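Local coordinates for protein spherulin-4 (Aspergillus clavatus, PDB 5C5G) that acts as a glycoside hydrolase with a (beta/alpha) barrel fold, probably serving galactosaminogalactan biosynthesis as its Aspergillus fumigatus counterpart does, at residues V12-Y17 with A239-Q244. Sequence-based numbering, arbitrary orientation.
Sequences VPLYVY and AGFGGQ. With EDO (1,2-ethanediol), chain C; EDO (1,2-ethanediol), chain B.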
ATOM      1  N   VAL A  12       0.771   2.669   3.639  1.00  9.21           N
ATOM      2  CA  VAL A  12      -0.182   3.737   3.931  1.00  9.75           C
ATOM      3  C   VAL A  12      -1.204   3.837   2.807  1.00 10.18           C
ATOM      4  O   VAL A  12      -0.892   4.370   1.733  1.00 10.18           O
ATOM      5  CB  VAL A  12       0.509   5.101   4.094  1.00 10.78           C
ATOM      6  CG1 VAL A  12      -0.476   6.121   4.662  1.00 13.28           C
ATOM      7  CG2 VAL A  12       1.739   4.980   5.013  1.00 11.75           C
ATOM      8  N   PRO A  13      -2.417   3.319   3.024  1.00  9.16           N
ATOM      9  CA  PRO A  13      -3.485   3.553   2.050  1.00 10.61           C
ATOM     10  C   PRO A  13      -4.026   4.939   2.318  1.00  9.77           C
ATOM     11  O   PRO A  13      -4.894   5.133   3.164  1.00 11.13           O
ATOM     12  CB  PRO A  13      -4.490   2.450   2.345  1.00 12.17           C
ATOM     13  CG  PRO A  13      -4.201   2.019   3.736  1.00 18.87           C
ATOM     14  CD  PRO A  13      -2.849   2.464   4.143  1.00 10.25           C
ATOM     15  N   LEU A  14      -3.476   5.925   1.629  1.00  9.43           N
ATOM     16  CA  LEU A  14      -3.696   7.321   1.971  1.00 11.01           C
ATOM     17  C   LEU A  14      -4.898   7.848   1.215  1.00 10.84           C
ATOM     18  O   LEU A  14      -4.775   8.640   0.276  1.00 12.23           O
ATOM     19  CB  LEU A  14      -2.441   8.149   1.678  1.00 10.69           C
ATOM     20  CG  LEU A  14      -2.477   9.605   2.134  1.00 12.12           C
ATOM     21  CD1 LEU A  14      -2.580   9.677   3.644  1.00 13.38           C
ATOM     22  CD2 LEU A  14      -1.254  10.347   1.660  1.00 13.57           C
ATOM     23  N   TYR A  15      -6.070   7.381   1.612  1.00 10.61           N
ATOM     24  CA  TYR A  15      -7.308   7.762   0.926  1.00 10.53           C
ATOM     25  C   TYR A  15      -7.967   8.898   1.708  1.00 13.86           C
ATOM     26  O   TYR A  15      -9.185   8.959   1.856  1.00 19.06           O
ATOM     27  CB  TYR A  15      -8.259   6.567   0.752  1.00 11.32           C
ATOM     28  CG  TYR A  15      -7.628   5.333   0.135  1.00 11.30           C
ATOM     29  CD1 TYR A  15      -6.422   5.398  -0.563  1.00 11.37           C
ATOM     30  CD2 TYR A  15      -8.215   4.094   0.294  1.00 12.21           C
ATOM     31  CE1 TYR A  15      -5.855   4.274  -1.104  1.00 11.40           C
ATOM     32  CE2 TYR A  15      -7.641   2.945  -0.250  1.00 13.34           C
ATOM     33  CZ  TYR A  15      -6.444   3.055  -0.935  1.00 12.24           C
ATOM     34  OH  TYR A  15      -5.857   1.922  -1.457  1.00 14.48           O
ATOM     35  N   VAL A  16      -7.125   9.740   2.273  1.00 15.05           N
ATOM     36  CA  VAL A  16      -7.492  10.982   2.921  1.00 15.00           C
ATOM     37  C   VAL A  16      -7.481  12.065   1.866  1.00 12.26           C
ATOM     38  O   VAL A  16      -6.501  12.214   1.162  1.00 13.70           O
ATOM     39  CB  VAL A  16      -6.396  11.337   3.958  1.00 18.98           C
ATOM     40  CG1 VAL A  16      -6.703  12.626   4.665  1.00 21.10           C
ATOM     41  CG2 VAL A  16      -6.209  10.202   4.974  1.00 24.20           C
ATOM     42  N   TYR A  17      -8.558  12.830   1.749  1.00 14.96           N
ATOM     43  CA  TYR A  17      -8.560  13.902   0.771  1.00 16.11           C
ATOM     44  C   TYR A  17      -7.544  14.989   1.180  1.00 13.65           C
ATOM     45  O   TYR A  17      -7.530  15.409   2.331  1.00 15.40           O
ATOM     46  CB  TYR A  17      -9.954  14.507   0.617  1.00 16.29           C
ATOM     47  CG  TYR A  17      -9.961  15.563  -0.447  1.00 18.08           C
ATOM     48  CD1 TYR A  17     -10.002  15.211  -1.783  1.00 18.24           C
ATOM     49  CD2 TYR A  17      -9.865  16.910  -0.122  1.00 18.40           C
ATOM     50  CE1 TYR A  17      -9.957  16.159  -2.770  1.00 19.68           C
ATOM     51  CE2 TYR A  17      -9.831  17.875  -1.111  1.00 19.63           C
ATOM     52  CZ  TYR A  17      -9.878  17.487  -2.432  1.00 18.16           C
ATOM     53  OH  TYR A  17      -9.832  18.428  -3.426  1.00 20.34           O
ATOM     54  N   ALA A 239      -9.155   6.812   5.588  1.00 11.58           N
ATOM     55  CA  ALA A 239      -9.430   8.213   5.290  1.00 11.84           C
ATOM     56  C   ALA A 239      -9.189   9.108   6.485  1.00 12.41           C
ATOM     57  O   ALA A 239      -9.616  10.265   6.489  1.00 16.09           O
ATOM     58  CB  ALA A 239     -10.847   8.378   4.773  1.00 14.97           C
ATOM     59  N   GLY A 240      -8.455   8.601   7.456  1.00 13.64           N
ATOM     60  CA  GLY A 240      -8.084   9.375   8.620  1.00 14.72           C
ATOM     61  C   GLY A 240      -6.995   8.612   9.335  1.00 12.46           C
ATOM     62  O   GLY A 240      -6.712   7.457   9.012  1.00 13.37           O
ATOM     63  N   PHE A 241      -6.403   9.256  10.324  1.00 12.19           N
ATOM     64  CA  PHE A 241      -5.323   8.680  11.105  1.00 13.15           C
ATOM     65  C   PHE A 241      -5.835   8.162  12.427  1.00 11.47           C
ATOM     66  O   PHE A 241      -6.582   8.848  13.120  1.00 13.92           O
ATOM     67  CB  PHE A 241      -4.226   9.725  11.305  1.00 13.00           C
ATOM     68  CG  PHE A 241      -3.569  10.124  10.021  1.00 13.30           C
ATOM     69  CD1 PHE A 241      -4.084  11.148   9.251  1.00 14.66           C
ATOM     70  CD2 PHE A 241      -2.488   9.426   9.543  1.00 12.71           C
ATOM     71  CE1 PHE A 241      -3.497  11.477   8.030  1.00 15.49           C
ATOM     72  CE2 PHE A 241      -1.906   9.752   8.338  1.00 14.91           C
ATOM     73  CZ  PHE A 241      -2.407  10.781   7.587  1.00 14.51           C
ATOM     74  N   GLY A 242      -5.425   6.949  12.779  1.00 11.69           N
ATOM     75  CA  GLY A 242      -5.843   6.350  14.027  1.00 12.45           C
ATOM     76  C   GLY A 242      -5.219   7.032  15.220  1.00 13.73           C
ATOM     77  O   GLY A 242      -4.197   7.721  15.113  1.00 13.43           O
ATOM     78  N   GLY A 243      -5.820   6.811  16.380  1.00 13.43           N
ATOM     79  CA  GLY A 243      -5.357   7.440  17.595  1.00 14.85           C
ATOM     80  C   GLY A 243      -3.975   7.038  18.060  1.00 15.37           C
ATOM     81  O   GLY A 243      -3.406   7.730  18.902  1.00 17.12           O
ATOM     82  N   GLN A 244      -3.441   5.942  17.528  1.00 12.33           N
ATOM     83  CA  GLN A 244      -2.096   5.485  17.883  1.00 12.99           C
ATOM     84  C   GLN A 244      -1.192   5.420  16.661  1.00 12.07           C
ATOM     85  O   GLN A 244      -0.246   4.654  16.613  1.00 12.07           O
ATOM     86  CB  GLN A 244      -2.168   4.133  18.593  1.00 13.72           C
ATOM     87  CG  GLN A 244      -2.850   4.274  19.955  1.00 17.43           C
ATOM     88  CD  GLN A 244      -3.006   2.965  20.676  1.00 18.68           C
ATOM     89  OE1 GLN A 244      -2.024   2.284  20.967  1.00 18.54           O
ATOM     90  NE2 GLN A 244      -4.250   2.592  20.952  1.00 19.81           N
TER
HETATM   91  C1  EDO C 402      -3.895   6.159   5.902  1.00 22.29           C
HETATM   92  O1  EDO C 402      -5.195   6.725   5.753  1.00 22.98           O
HETATM   93  C2  EDO C 402      -3.241   6.843   7.091  1.00 25.17           C
HETATM   94  O2  EDO C 402      -3.886   6.434   8.296  1.00 18.00           O
HETATM   95  C1  EDO B 401      -5.463  -1.213   1.506  1.00 20.20           C
HETATM   96  O1  EDO B 401      -5.226  -2.589   1.162  1.00 20.83           O
HETATM   97  C2  EDO B 401      -6.774  -0.655   0.955  1.00 16.62           C
HETATM   98  O2  EDO B 401      -6.730  -0.469  -0.469  1.00 15.37           O
HETATM   99  O   HOH W   1     -10.493  12.222   4.317  1.00 29.06           O
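At the C-terminal rim of the eight-stranded (beta/alpha) barrel, where V16 meets A239 and G240, the loop leaving the first strand, 9-13, packs on the loop between the eighth strand, 227-230, and the last helix, 245-252. The nearest CA atoms across the contact are those of V16 and A239, 4.1 Å apart. V16 CG2, anti to its own carbonyl carbon, is set over the A239-G240 peptide, 3.5 Å from A239 C, and also touches the ring of F241. A239 lies against the Y15 carbonyl: its CB is 3.4 Å from Y15 O, and its CA makes a CA-H...O contact with the same oxygen. A water links the backbones here, accepting from Y17 N and donating to A239 O. Further in, L14, the centre of an inverse gamma turn, extends CD1 to 4.1 Å from F241 CZ, the two side chains meeting at a slant; P25 and L26 of helix 24-32 and W245 also touch the phenylalanine. A 1,2-ethanediol, probably from the crystallisation liquor, lies between the two segments: its O2 donates to G240 O, and its C2 lies 3.4 Å from F241 CE2. Y15, whose carbonyl faces A239, sends its ring away from this contact toward the sugar site. Y15 binds N-acetyl-D-galactosamine in another structure of this protein, as do neighbouring Y76 and D116. P13 C lies 3.7 Å above one face of the Y15 ring, nearer its rim than its centre. In this sugar-free model a second ethanediol hydrogen-bonds the phenol near the ring plane, with Y15 OH 2.7 Å from its O2.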